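DUF5751 domain-containing protein (Sulfolobus tokodaii, PDB 2RBG) is of unknown function, a small archaeal protein whose five-stranded parallel alpha/beta fold pairs into a two-chain assembly. Local coordinates at residues Lys23-Val28 / Ile61-Glu66. Residues are numbered along the deposited sequence; the frame is centred on the assembly and turned at random.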
# COMPACT_ATOMS: atom_id res chain seq x y z
N LYS A 23 6.51 10.99 1.77
CA LYS A 23 6.06 9.70 2.28
C LYS A 23 7.13 9.08 3.18
O LYS A 23 6.83 8.55 4.25
CB LYS A 23 5.76 8.73 1.14
CG LYS A 23 4.56 9.09 0.27
CD LYS A 23 4.30 7.98 -0.75
CE LYS A 23 3.00 8.20 -1.49
NZ LYS A 23 1.83 8.17 -0.57
N ILE A 24 8.38 9.14 2.72
CA ILE A 24 9.48 8.57 3.49
C ILE A 24 9.49 9.04 4.93
O ILE A 24 9.57 8.23 5.85
CB ILE A 24 10.84 8.91 2.83
CG1 ILE A 24 10.97 8.14 1.51
CG2 ILE A 24 11.99 8.56 3.78
CD1 ILE A 24 12.17 8.53 0.68
N PHE A 25 9.42 10.35 5.14
CA PHE A 25 9.46 10.86 6.51
C PHE A 25 8.20 10.56 7.32
O PHE A 25 8.28 10.41 8.54
CB PHE A 25 9.80 12.35 6.49
CG PHE A 25 11.24 12.62 6.13
CD1 PHE A 25 12.27 12.23 6.99
CD2 PHE A 25 11.57 13.19 4.90
CE1 PHE A 25 13.60 12.41 6.63
CE2 PHE A 25 12.90 13.37 4.53
CZ PHE A 25 13.92 12.97 5.40
N LEU A 26 7.06 10.44 6.66
CA LEU A 26 5.83 10.10 7.36
C LEU A 26 6.03 8.69 7.94
O LEU A 26 5.71 8.43 9.10
CB LEU A 26 4.63 10.07 6.40
CG LEU A 26 3.64 11.23 6.40
CD1 LEU A 26 4.32 12.48 5.95
CD2 LEU A 26 2.47 10.92 5.48
N ASP A 27 6.56 7.80 7.12
CA ASP A 27 6.78 6.42 7.54
C ASP A 27 7.90 6.29 8.58
O ASP A 27 7.76 5.53 9.54
CB ASP A 27 7.07 5.53 6.33
CG ASP A 27 5.86 5.35 5.45
OD1 ASP A 27 4.74 5.21 5.99
OD2 ASP A 27 6.01 5.34 4.21
N VAL A 28 8.99 7.03 8.40
CA VAL A 28 10.08 6.96 9.36
C VAL A 28 9.59 7.44 10.73
O VAL A 28 9.85 6.80 11.75
CB VAL A 28 11.29 7.81 8.92
CG1 VAL A 28 12.30 7.91 10.06
CG2 VAL A 28 11.96 7.16 7.70
N ILE A 61 13.58 18.09 10.08
CA ILE A 61 14.89 18.41 10.62
C ILE A 61 15.28 17.55 11.83
O ILE A 61 16.46 17.28 12.05
CB ILE A 61 14.96 19.91 11.01
CG1 ILE A 61 16.39 20.31 11.38
CG2 ILE A 61 14.01 20.19 12.16
CD1 ILE A 61 17.32 20.38 10.19
N ASP A 62 14.29 17.13 12.62
CA ASP A 62 14.57 16.32 13.80
C ASP A 62 15.06 14.91 13.47
O ASP A 62 15.75 14.29 14.27
CB ASP A 62 13.33 16.20 14.69
CG ASP A 62 12.93 17.52 15.34
OD1 ASP A 62 13.73 18.48 15.26
OD2 ASP A 62 11.83 17.58 15.93
N ILE A 63 14.70 14.42 12.29
CA ILE A 63 15.10 13.08 11.87
C ILE A 63 16.54 13.07 11.37
O ILE A 63 16.91 13.89 10.53
CB ILE A 63 14.19 12.54 10.75
CG1 ILE A 63 12.74 12.45 11.23
CG2 ILE A 63 14.67 11.17 10.30
CD1 ILE A 63 12.54 11.53 12.43
N GLY A 64 17.34 12.16 11.89
CA GLY A 64 18.72 12.06 11.44
C GLY A 64 18.74 11.15 10.24
O GLY A 64 18.09 10.11 10.23
N TYR A 65 19.47 11.53 9.20
CA TYR A 65 19.51 10.69 8.01
C TYR A 65 20.83 10.77 7.28
O TYR A 65 21.60 11.71 7.45
CB TYR A 65 18.38 11.09 7.06
CG TYR A 65 18.68 12.36 6.28
CD1 TYR A 65 19.49 12.32 5.14
CD2 TYR A 65 18.22 13.60 6.71
CE1 TYR A 65 19.83 13.48 4.45
CE2 TYR A 65 18.55 14.77 6.04
CZ TYR A 65 19.36 14.70 4.91
OH TYR A 65 19.70 15.85 4.23
N GLU A 66 21.08 9.74 6.48
CA GLU A 66 22.26 9.67 5.64
C GLU A 66 21.66 9.46 4.26
O GLU A 66 20.65 8.78 4.13
CB GLU A 66 23.14 8.48 6.01
CG GLU A 66 23.86 8.60 7.34
CD GLU A 66 24.90 7.51 7.54
OE1 GLU A 66 24.52 6.32 7.49
OE2 GLU A 66 26.08 7.85 7.75
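Ile63 meets the helix through its CG2 methyl, which touches both Phe25 and Val28, the two contacts lying roughly at right angles about the methyl. Phe25 CE1 lies 4.0 Å from Ile63 CG2, and the methyl arrives at the rim of the ring, near its plane, rather than over a face. Val28 CG1 makes the second contact with Ile63 CG2, also at 4.0 Å. The branch point follows behind, with Ile63 CB 4.2 Å from Phe25 CE1. Ile63 holds CG2 anti to its backbone N (chi1 -61° for CG1), and this branch makes the closest contacts; the CG1-CD1 arm follows only slightly farther off. A looser approach, 4.5 Å, brings Phe25 CZ to Tyr65 CD2. Backbones stay well apart: Phe25 CA and Ile63 CA, the closest such pair, are 8.1 Å from each other.

Phe25 and Val28 are about one turn apart, a spacing set by the helix, in which Val28 N bonds Ile24 O at 2.9 Å. Val28 also packs on Thr36 of strand 35-41 and Leu91 of strand 89-94, while Phe25 and Tyr65 both pack on Leu57 of helix 54-59. Gly64 begins edge strand 64-70 and is bonded through its backbone to Lys34 and Thr36, which probably helps to place Ile63. Helix 17-31 thus meets the entry of the third strand in a parallel sheet of order 3-2-1-4-5, a Rossmann-like arrangement. Between the two segments the interaction is purely apolar: this link rests on van der Waals contact and buried hydrocarbon, whereas the backbone bonds of Gly64 belong to the sheet.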